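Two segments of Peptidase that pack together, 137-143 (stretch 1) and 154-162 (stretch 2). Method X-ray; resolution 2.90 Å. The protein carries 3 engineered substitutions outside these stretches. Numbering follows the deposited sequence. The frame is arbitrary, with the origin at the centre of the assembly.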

# COMPACT_ATOMS: atom_id res chain seq x y z
N THR A 137 -47.05 27.67 -103.68
CA THR A 137 -47.04 28.58 -104.81
C THR A 137 -45.74 28.43 -105.56
O THR A 137 -44.82 27.78 -105.09
N PRO A 138 -45.63 29.06 -106.73
CA PRO A 138 -44.35 29.06 -107.44
C PRO A 138 -43.14 29.50 -106.63
O PRO A 138 -42.08 28.89 -106.76
N ASP A 139 -43.29 30.54 -105.80
CA ASP A 139 -42.17 31.01 -104.96
C ASP A 139 -41.85 30.02 -103.82
O ASP A 139 -40.73 29.98 -103.33
N THR A 140 -42.86 29.29 -103.35
CA THR A 140 -42.69 28.31 -102.27
C THR A 140 -43.38 27.02 -102.72
O THR A 140 -44.51 26.73 -102.33
N PRO A 141 -42.69 26.26 -103.58
CA PRO A 141 -43.31 25.17 -104.30
C PRO A 141 -43.25 23.83 -103.61
O PRO A 141 -43.79 22.89 -104.14
N PHE A 142 -42.59 23.73 -102.47
CA PHE A 142 -42.66 22.49 -101.70
C PHE A 142 -43.04 22.72 -100.26
O PHE A 142 -42.78 23.77 -99.71
N LEU A 143 -43.65 21.70 -99.65
CA LEU A 143 -44.10 21.73 -98.26
C LEU A 143 -43.76 20.42 -97.58
O LEU A 143 -43.72 19.38 -98.21
N ILE A 154 -31.31 20.48 -98.92
CA ILE A 154 -31.17 20.05 -100.30
C ILE A 154 -32.35 20.53 -101.19
O ILE A 154 -32.17 20.85 -102.37
N LEU A 155 -33.54 20.63 -100.62
CA LEU A 155 -34.67 21.13 -101.36
C LEU A 155 -34.58 22.63 -101.56
O LEU A 155 -34.85 23.13 -102.64
N ASP A 156 -34.26 23.37 -100.50
CA ASP A 156 -34.08 24.79 -100.61
C ASP A 156 -33.08 25.10 -101.70
O ASP A 156 -33.29 26.01 -102.51
N ARG A 157 -31.97 24.36 -101.75
CA ARG A 157 -30.89 24.64 -102.72
C ARG A 157 -31.27 24.43 -104.16
O ARG A 157 -30.89 25.19 -105.00
N ASN A 158 -32.01 23.37 -104.45
CA ASN A 158 -32.13 22.88 -105.82
C ASN A 158 -33.50 22.95 -106.41
O ASN A 158 -33.65 23.07 -107.61
N LEU A 159 -34.52 22.89 -105.59
CA LEU A 159 -35.87 22.80 -106.10
C LEU A 159 -36.43 24.17 -106.45
O LEU A 159 -36.27 25.12 -105.69
N THR A 160 -37.10 24.26 -107.59
CA THR A 160 -37.88 25.44 -107.96
C THR A 160 -39.12 25.01 -108.74
O THR A 160 -39.25 23.87 -109.11
N PHE A 161 -40.04 25.93 -108.97
CA PHE A 161 -41.30 25.62 -109.63
C PHE A 161 -41.07 24.91 -110.94
O PHE A 161 -41.84 24.04 -111.33
N ASP A 162 -40.00 25.31 -111.64
CA ASP A 162 -39.70 24.77 -112.97
C ASP A 162 -38.93 23.47 -112.98
O ASP A 162 -38.67 22.92 -114.04

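This is a small, apolar contact built on two phenylalanine rings, one contributed by each stretch, with prolines and leucines laid against them and no hydrogen bond crossing between the stretches. It buries 389 Å² summed over both sides, and Phe142 and Phe161 carry the largest shares.

Phe142, where a strand begins that runs on past stretch 1, points its CA-to-CB bond toward stretch 2. Its chi1 of 74° (p) and chi2 of -85° carry the ring out to the last turn of the helix and the residue just after it, where three residues receive it in different ways. Leu155 lies over one face: its CB stands 3.9 Å from the ring centroid and 22° off the normal, a CH-pi contact, and the same CB comes within 3.6 Å of Phe142 CZ. Leu155 itself points toward stretch 1 and is buried, with an ordinary helical m, t rotamer. Leu159, four residues on, also points toward stretch 1; its t, p rotamer brings CD2 to 3.7 Å from Phe142 CB, so it meets the base of the side chain and approaches the ring obliquely. Both leucines point toward stretch 1 although Leu159 is the first residue to leave helical phi/psi, and the bond from Leu159 N to Leu155 O, 3.0 Å, ties the exit of the helix to the residue that covers the ring face.

Asp156 follows a different rule. Its CA-to-CB bond points away, but with chi1 at -85° (m) the carboxylate end comes nearer, and OD1 sits 3.5 Å from Phe142 CZ, near the plane of the ring. An aromatic edge carries slightly positive hydrogens, so an acidic oxygen is better placed there than over the face. OD2 is hydrogen-bonded to a residue just outside the stretches.

The second ring reverses the roles. Phe161, chi1 -171° (t) and chi2 61°, leaves the backbone sideways and offers a face to Pro138. The proline's CG stands 4.1 Å from the ring centroid, only 2° off the normal, an almost perfectly centred CH-pi contact; CB of Pro138 is 4.0 Å from Phe161 CG. The backbones are nearest here, 5.1 Å between the CA atoms of Pro138 and Phe161, and Pro138 O reaches 3.7 Å from Phe161 CB. Pro141, buried and pointing toward stretch 2, takes the ring edge, with its CB 4.5 Å from Phe161 CD1, while its CG packs 4.0 Å from Phe161 N.

Polar side chains mostly serve their own stretch. Thr137 OG1 makes a weak hydrogen bond to Asp139 OD1, 3.4 Å, and Thr160 OG1 accepts a weak one from Asp162 N, 3.2 Å; Thr137, Asp139 and Thr160 all point away from the partner stretch. The rule to read is economical: each ring has an aliphatic neighbour over one face, Pro141 lies at the edge of one and Asp156 at the edge of the other, and the weak polar bonds stay within their own stretches.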

# COMPACT_ATOMS: atom_id res chain seq x y z
CB THR A 137 -47.17 30.07 -104.39
OG1 THR A 137 -45.97 30.53 -103.74
CG2 THR A 137 -48.35 30.27 -103.46
CB PRO A 138 -44.60 30.02 -108.59
CG PRO A 138 -46.04 29.81 -108.89
CD PRO A 138 -46.71 29.64 -107.56
CB ASP A 139 -42.44 32.39 -104.36
CG ASP A 139 -43.29 33.29 -105.27
OD1 ASP A 139 -44.56 33.18 -105.24
OD2 ASP A 139 -42.67 34.19 -105.87
CB THR A 140 -43.19 28.83 -100.90
OG1 THR A 140 -42.28 29.83 -100.40
CG2 THR A 140 -43.26 27.69 -99.88
CB PRO A 141 -42.49 25.13 -105.57
CG PRO A 141 -41.11 25.49 -105.12
CD PRO A 141 -41.31 26.52 -104.05
CB PHE A 142 -41.35 21.71 -101.78
CG PHE A 142 -40.25 22.30 -100.97
CD1 PHE A 142 -39.47 23.30 -101.48
CD2 PHE A 142 -39.98 21.83 -99.72
CE1 PHE A 142 -38.43 23.82 -100.75
CE2 PHE A 142 -38.95 22.35 -98.97
CZ PHE A 142 -38.17 23.35 -99.49
CB LEU A 143 -45.59 21.96 -98.22
CG LEU A 143 -46.04 23.28 -98.85
CD1 LEU A 143 -47.56 23.36 -98.91
CD2 LEU A 143 -45.53 24.48 -98.07
CB ILE A 154 -30.95 18.54 -100.40
CG1 ILE A 154 -30.35 18.19 -101.77
CG2 ILE A 154 -32.23 17.77 -100.14
CD1 ILE A 154 -28.90 18.64 -101.92
CB LEU A 155 -35.96 20.76 -100.63
CG LEU A 155 -36.17 19.25 -100.45
CD1 LEU A 155 -37.44 18.96 -99.68
CD2 LEU A 155 -36.24 18.56 -101.80
CB ASP A 156 -33.58 25.38 -99.30
CG ASP A 156 -34.70 25.69 -98.33
OD1 ASP A 156 -35.87 25.88 -98.77
OD2 ASP A 156 -34.41 25.76 -97.11
CB ARG A 157 -29.67 23.77 -102.43
CG ARG A 157 -28.91 24.16 -101.18
CD ARG A 157 -27.78 23.17 -100.92
NE ARG A 157 -26.52 23.87 -100.67
CZ ARG A 157 -25.82 23.80 -99.54
NH1 ARG A 157 -26.24 23.06 -98.53
NH2 ARG A 157 -24.69 24.47 -99.43
CB ASN A 158 -31.61 21.44 -105.87
CG ASN A 158 -30.12 21.35 -105.50
OD1 ASN A 158 -29.79 20.96 -104.38
ND2 ASN A 158 -29.24 21.81 -106.39
CB LEU A 159 -36.74 22.13 -105.06
CG LEU A 159 -37.97 21.53 -105.67
CD1 LEU A 159 -37.61 20.30 -106.46
CD2 LEU A 159 -38.92 21.15 -104.56
CB THR A 160 -37.12 26.40 -108.90
OG1 THR A 160 -37.20 25.92 -110.24
CG2 THR A 160 -35.66 26.54 -108.48
CB PHE A 161 -42.11 26.89 -109.86
CG PHE A 161 -43.50 26.64 -110.34
CD1 PHE A 161 -44.40 25.91 -109.56
CD2 PHE A 161 -43.92 27.10 -111.57
CE1 PHE A 161 -45.69 25.65 -110.01
CE2 PHE A 161 -45.21 26.83 -112.03
CZ PHE A 161 -46.09 26.12 -111.24
CB ASP A 162 -38.95 25.84 -113.77
CG ASP A 162 -39.82 27.04 -114.10
OD1 ASP A 162 -40.98 26.85 -114.53
OD2 ASP A 162 -39.35 28.18 -113.86